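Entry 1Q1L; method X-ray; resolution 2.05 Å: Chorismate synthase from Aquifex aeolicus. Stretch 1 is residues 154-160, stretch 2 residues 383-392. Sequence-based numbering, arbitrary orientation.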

ATOM      1  N   LYS A 154      23.577   1.628   6.783  1.00 30.28           N
ATOM      2  CA  LYS A 154      24.156   0.873   7.892  1.00 29.85           C
ATOM      3  C   LYS A 154      23.644  -0.561   7.823  1.00 29.51           C
ATOM      4  O   LYS A 154      24.405  -1.520   7.966  1.00 30.23           O
ATOM      5  CB  LYS A 154      23.777   1.501   9.236  1.00 30.69           C
ATOM      6  CG  LYS A 154      24.440   0.816  10.428  1.00 33.54           C
ATOM      7  CD  LYS A 154      25.963   0.773  10.255  1.00 34.47           C
ATOM      8  CE  LYS A 154      26.635  -0.085  11.325  1.00 35.41           C
ATOM      9  NZ  LYS A 154      26.424   0.458  12.695  1.00 35.37           N
ATOM     10  N   PHE A 155      22.344  -0.704   7.596  1.00 29.05           N
ATOM     11  CA  PHE A 155      21.735  -2.025   7.485  1.00 29.67           C
ATOM     12  C   PHE A 155      22.401  -2.852   6.374  1.00 28.31           C
ATOM     13  O   PHE A 155      22.775  -4.007   6.581  1.00 28.14           O
ATOM     14  CB  PHE A 155      20.233  -1.884   7.196  1.00 28.62           C
ATOM     15  CG  PHE A 155      19.560  -3.184   6.856  1.00 29.86           C
ATOM     16  CD1 PHE A 155      19.400  -4.179   7.819  1.00 27.74           C
ATOM     17  CD2 PHE A 155      19.122  -3.429   5.555  1.00 28.20           C
ATOM     18  CE1 PHE A 155      18.816  -5.403   7.487  1.00 31.10           C
ATOM     19  CE2 PHE A 155      18.537  -4.645   5.215  1.00 29.70           C
ATOM     20  CZ  PHE A 155      18.384  -5.638   6.183  1.00 27.03           C
ATOM     21  N   LEU A 156      22.556  -2.246   5.203  1.00 28.77           N
ATOM     22  CA  LEU A 156      23.153  -2.915   4.047  1.00 29.48           C
ATOM     23  C   LEU A 156      24.609  -3.316   4.237  1.00 31.47           C
ATOM     24  O   LEU A 156      25.050  -4.352   3.732  1.00 29.01           O
ATOM     25  CB  LEU A 156      23.064  -2.021   2.811  1.00 25.83           C
ATOM     26  CG  LEU A 156      21.698  -1.814   2.167  1.00 28.22           C
ATOM     27  CD1 LEU A 156      21.824  -0.793   1.043  1.00 24.64           C
ATOM     28  CD2 LEU A 156      21.172  -3.139   1.638  1.00 27.21           C
ATOM     29  N   SER A 157      25.361  -2.480   4.946  1.00 30.83           N
ATOM     30  CA  SER A 157      26.767  -2.763   5.186  1.00 30.97           C
ATOM     31  C   SER A 157      26.958  -4.031   6.006  1.00 30.53           C
ATOM     32  O   SER A 157      28.010  -4.664   5.930  1.00 31.52           O
ATOM     33  CB  SER A 157      27.435  -1.575   5.888  1.00 32.37           C
ATOM     34  OG  SER A 157      26.820  -1.304   7.131  1.00 34.48           O
ATOM     35  N   GLU A 158      25.950  -4.411   6.786  1.00 28.90           N
ATOM     36  CA  GLU A 158      26.045  -5.618   7.604  1.00 28.76           C
ATOM     37  C   GLU A 158      26.129  -6.843   6.705  1.00 30.95           C
ATOM     38  O   GLU A 158      26.547  -7.921   7.142  1.00 31.50           O
ATOM     39  CB  GLU A 158      24.822  -5.763   8.520  1.00 31.07           C
ATOM     40  CG  GLU A 158      24.657  -4.667   9.561  1.00 35.11           C
ATOM     41  CD  GLU A 158      25.791  -4.631  10.569  1.00 39.16           C
ATOM     42  OE1 GLU A 158      26.206  -5.710  11.046  1.00 41.83           O
ATOM     43  OE2 GLU A 158      26.259  -3.522  10.895  1.00 43.78           O
ATOM     44  N   PHE A 159      25.713  -6.685   5.453  1.00 30.36           N
ATOM     45  CA  PHE A 159      25.758  -7.793   4.509  1.00 32.30           C
ATOM     46  C   PHE A 159      26.894  -7.575   3.517  1.00 32.87           C
ATOM     47  O   PHE A 159      26.999  -8.279   2.522  1.00 31.47           O
ATOM     48  CB  PHE A 159      24.434  -7.913   3.754  1.00 32.39           C
ATOM     49  CG  PHE A 159      23.234  -8.001   4.650  1.00 34.69           C
ATOM     50  CD1 PHE A 159      22.617  -6.849   5.120  1.00 33.45           C
ATOM     51  CD2 PHE A 159      22.750  -9.239   5.065  1.00 34.20           C
ATOM     52  CE1 PHE A 159      21.533  -6.926   5.996  1.00 33.95           C
ATOM     53  CE2 PHE A 159      21.671  -9.329   5.939  1.00 35.40           C
ATOM     54  CZ  PHE A 159      21.061  -8.168   6.406  1.00 34.34           C
ATOM     55  N   GLY A 160      27.738  -6.587   3.795  1.00 33.51           N
ATOM     56  CA  GLY A 160      28.856  -6.304   2.912  1.00 33.90           C
ATOM     57  C   GLY A 160      28.478  -5.495   1.687  1.00 35.20           C
ATOM     58  O   GLY A 160      29.297  -5.315   0.779  1.00 34.89           O
ATOM     59  N   PHE A 383      15.023  -9.570  13.300  1.00 31.98           N
ATOM     60  CA  PHE A 383      16.276  -9.266  13.994  1.00 32.18           C
ATOM     61  C   PHE A 383      17.447  -9.636  13.092  1.00 31.37           C
ATOM     62  O   PHE A 383      17.346 -10.550  12.279  1.00 28.82           O
ATOM     63  CB  PHE A 383      16.378  -9.984  15.350  1.00 31.99           C
ATOM     64  CG  PHE A 383      16.005 -11.441  15.316  1.00 34.03           C
ATOM     65  CD1 PHE A 383      14.671 -11.831  15.232  1.00 34.34           C
ATOM     66  CD2 PHE A 383      16.986 -12.423  15.411  1.00 34.08           C
ATOM     67  CE1 PHE A 383      14.320 -13.180  15.250  1.00 36.53           C
ATOM     68  CE2 PHE A 383      16.645 -13.778  15.430  1.00 36.47           C
ATOM     69  CZ  PHE A 383      15.309 -14.157  15.351  1.00 36.17           C
HETATM   70  N   MSE A 384      18.550  -8.912  13.240  1.00 32.65           N
HETATM   71  CA  MSE A 384      19.733  -9.102  12.407  1.00 33.35           C
HETATM   72  C   MSE A 384      20.289 -10.513  12.293  1.00 34.42           C
HETATM   73  O   MSE A 384      20.694 -10.937  11.209  1.00 33.57           O
HETATM   74  CB  MSE A 384      20.835  -8.145  12.856  1.00 32.67           C
HETATM   75  CG  MSE A 384      20.510  -6.680  12.599  1.00 35.84           C
HETATM   76 SE   MSE A 384      19.975  -6.321  10.759  1.00 37.98          SE
HETATM   77  CE  MSE A 384      21.565  -6.981   9.864  1.00 33.85           C
ATOM     78  N   GLU A 385      20.317 -11.237  13.404  1.00 35.39           N
ATOM     79  CA  GLU A 385      20.821 -12.603  13.411  1.00 36.45           C
ATOM     80  C   GLU A 385      20.013 -13.461  12.429  1.00 36.39           C
ATOM     81  O   GLU A 385      20.561 -14.280  11.691  1.00 35.32           O
ATOM     82  CB  GLU A 385      20.707 -13.190  14.821  1.00 38.22           C
ATOM     83  CG  GLU A 385      21.529 -12.477  15.913  1.00 41.51           C
ATOM     84  CD  GLU A 385      21.121 -11.017  16.180  1.00 43.74           C
ATOM     85  OE1 GLU A 385      19.924 -10.734  16.433  1.00 30.59           O
ATOM     86  OE2 GLU A 385      22.026 -10.148  16.154  1.00 47.18           O
ATOM     87  N   GLU A 386      18.702 -13.255  12.430  1.00 35.86           N
ATOM     88  CA  GLU A 386      17.771 -13.996  11.577  1.00 35.39           C
ATOM     89  C   GLU A 386      17.958 -13.665  10.087  1.00 34.92           C
ATOM     90  O   GLU A 386      18.026 -14.561   9.239  1.00 33.15           O
ATOM     91  CB  GLU A 386      16.345 -13.659  12.026  1.00 37.30           C
ATOM     92  CG  GLU A 386      15.231 -14.363  11.301  1.00 39.44           C
ATOM     93  CD  GLU A 386      13.886 -14.116  11.972  1.00 43.00           C
ATOM     94  OE1 GLU A 386      13.427 -12.947  12.014  1.00 36.96           O
ATOM     95  OE2 GLU A 386      13.296 -15.099  12.470  1.00 44.83           O
ATOM     96  N   VAL A 387      18.039 -12.377   9.780  1.00 33.45           N
ATOM     97  CA  VAL A 387      18.208 -11.922   8.408  1.00 34.47           C
ATOM     98  C   VAL A 387      19.567 -12.343   7.841  1.00 33.03           C
ATOM     99  O   VAL A 387      19.658 -12.787   6.699  1.00 32.48           O
ATOM    100  CB  VAL A 387      18.073 -10.384   8.324  1.00 34.62           C
ATOM    101  CG1 VAL A 387      18.175  -9.925   6.878  1.00 35.13           C
ATOM    102  CG2 VAL A 387      16.741  -9.951   8.922  1.00 36.02           C
ATOM    103  N   LYS A 388      20.618 -12.208   8.642  1.00 33.39           N
ATOM    104  CA  LYS A 388      21.962 -12.583   8.200  1.00 34.30           C
ATOM    105  C   LYS A 388      22.064 -14.066   7.870  1.00 35.93           C
ATOM    106  O   LYS A 388      22.754 -14.452   6.930  1.00 35.08           O
ATOM    107  CB  LYS A 388      22.995 -12.243   9.269  1.00 36.31           C
ATOM    108  CG  LYS A 388      23.265 -10.759   9.440  1.00 36.74           C
ATOM    109  CD  LYS A 388      24.272 -10.555  10.556  1.00 42.00           C
ATOM    110  CE  LYS A 388      24.494  -9.087  10.846  1.00 45.71           C
ATOM    111  NZ  LYS A 388      25.445  -8.912  11.977  1.00 48.51           N
ATOM    112  N   LYS A 389      21.386 -14.895   8.652  1.00 34.67           N
ATOM    113  CA  LYS A 389      21.410 -16.328   8.415  1.00 34.34           C
ATOM    114  C   LYS A 389      20.728 -16.655   7.089  1.00 33.13           C
ATOM    115  O   LYS A 389      21.195 -17.510   6.336  1.00 31.95           O
ATOM    116  CB  LYS A 389      20.706 -17.061   9.564  1.00 36.67           C
ATOM    117  CG  LYS A 389      20.469 -18.542   9.310  1.00 40.25           C
ATOM    118  CD  LYS A 389      21.773 -19.314   9.219  1.00 43.34           C
ATOM    119  CE  LYS A 389      21.526 -20.760   8.810  1.00 46.49           C
ATOM    120  NZ  LYS A 389      20.510 -21.425   9.680  1.00 49.56           N
ATOM    121  N   ARG A 390      19.623 -15.974   6.802  1.00 31.12           N
ATOM    122  CA  ARG A 390      18.893 -16.218   5.562  1.00 31.41           C
ATOM    123  C   ARG A 390      19.672 -15.708   4.354  1.00 30.28           C
ATOM    124  O   ARG A 390      19.569 -16.258   3.258  1.00 31.65           O
ATOM    125  CB  ARG A 390      17.518 -15.554   5.626  1.00 31.19           C
ATOM    126  CG  ARG A 390      16.654 -16.087   6.753  1.00 33.37           C
ATOM    127  CD  ARG A 390      15.365 -15.311   6.857  1.00 34.50           C
ATOM    128  NE  ARG A 390      14.532 -15.774   7.959  1.00 33.50           N
ATOM    129  CZ  ARG A 390      13.346 -15.255   8.263  1.00 34.19           C
ATOM    130  NH1 ARG A 390      12.855 -14.256   7.540  1.00 30.64           N
ATOM    131  NH2 ARG A 390      12.655 -15.729   9.295  1.00 34.47           N
ATOM    132  N   PHE A 391      20.447 -14.652   4.560  1.00 31.57           N
ATOM    133  CA  PHE A 391      21.259 -14.076   3.495  1.00 33.37           C
ATOM    134  C   PHE A 391      22.322 -15.116   3.125  1.00 36.67           C
ATOM    135  O   PHE A 391      22.505 -15.451   1.949  1.00 36.97           O
ATOM    136  CB  PHE A 391      21.927 -12.791   3.993  1.00 32.48           C
ATOM    137  CG  PHE A 391      22.770 -12.089   2.955  1.00 31.77           C
ATOM    138  CD1 PHE A 391      22.190 -11.223   2.034  1.00 31.18           C
ATOM    139  CD2 PHE A 391      24.145 -12.287   2.910  1.00 30.97           C
ATOM    140  CE1 PHE A 391      22.970 -10.561   1.081  1.00 30.21           C
ATOM    141  CE2 PHE A 391      24.936 -11.633   1.960  1.00 29.67           C
ATOM    142  CZ  PHE A 391      24.344 -10.768   1.046  1.00 28.90           C
ATOM    143  N   GLU A 392      22.999 -15.635   4.147  1.00 37.04           N
ATOM    144  CA  GLU A 392      24.052 -16.629   3.978  1.00 38.07           C
ATOM    145  C   GLU A 392      23.565 -17.886   3.269  1.00 37.45           C
ATOM    146  O   GLU A 392      24.236 -18.399   2.378  1.00 39.07           O
ATOM    147  CB  GLU A 392      24.642 -16.980   5.341  1.00 39.93           C
ATOM    148  CG  GLU A 392      25.309 -15.791   6.017  1.00 46.28           C
ATOM    149  CD  GLU A 392      25.519 -15.997   7.506  1.00 50.17           C
ATOM    150  OE1 GLU A 392      26.074 -15.085   8.159  1.00 53.42           O
ATOM    151  OE2 GLU A 392      25.127 -17.064   8.026  1.00 52.67           O
TER
HETATM  152  O   HOH W   1      24.021  -6.540  12.687  1.00 72.89           O

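The one direct polar link between the two stretches is a salt bridge between Glu 158 and Lys 388. Glu 158 OE1 lies 3.4 Å from Lys 388 NZ. The same pair counts as a weak hydrogen bond from Lys 388 NZ to Glu 158 OE1. A water bridges the same two atoms. It accepts a hydrogen bond from Lys 388 NZ at 2.9 Å and donates a weak one to Glu 158 OE1, also at 2.9 Å. The charges are therefore joined both directly and through the water.

The two side chains reach this meeting point differently. Glu 158 points toward the second stretch from its CA, and its chi1 and chi2 are both m. Lys 388 starts out sideways. Its chi1 is m and its remaining chi angles are all t, so the chain is extended and its end comes nearer to Glu 158. Both residues remain partly exposed, a setting that suits charged groups. A long, flexible lysine can also lay its methylenes along apolar neighbours: Lys 388 CG is 4.1 Å from Phe 159 CE2.

Away from the charged pair the contact is apolar. Phe 159 is its centre, with 111 Å² covered by the other stretch, out of 372 Å² buried in total over both sides. It points toward the helix of 384-392 and touches four of its residues. Phe 159 CZ lies 3.4 Å from Val 387 CG1 and 3.7 Å from Met 384 CE. Phe 159 CE2 lies 4.0 Å from Lys 388 CA, so the ring also meets the helix backbone. Phe 159 CD2 is 3.5 Å from Phe 391 CG. Met 384, Val 387, Lys 388 and Phe 391 are spaced three or four residues apart or are adjacent, which places them along one side of the helix.

The rings of Phe 159 and Phe 391 meet obliquely. Their centroids are 5.1 Å apart and their planes are at 54°. Phe 159 CB sits over a face of the Phe 391 ring, 4.0 Å from its centroid, in a CH-pi contact. The chi1 of Phe 391 is t, and its CA-to-CB bond points toward the first stretch.

Phe 155 and Met 384 extend the apolar contact into buried surroundings. Met 384 is a selenomethionine, and its SE lies 3.6 Å from Phe 155 CE1, at the edge of the ring. Its chi angles are all m, and its end comes nearer to the first stretch than its sideways start suggests. Met 384 CE also lies 3.7 Å from Glu 158 CB. Val 387 is buried and compact; its CG1 is 4.3 Å from Phe 155 CZ as well as touching Phe 159.

Glu 158 and Phe 159 are the two middle residues of a type I beta turn from Ser 157 to Gly 160, closed by Gly 160 N to Ser 157 O at 2.9 Å. Gly 160 has a positive phi, where a CB would be jammed against the preceding carbonyl oxygen.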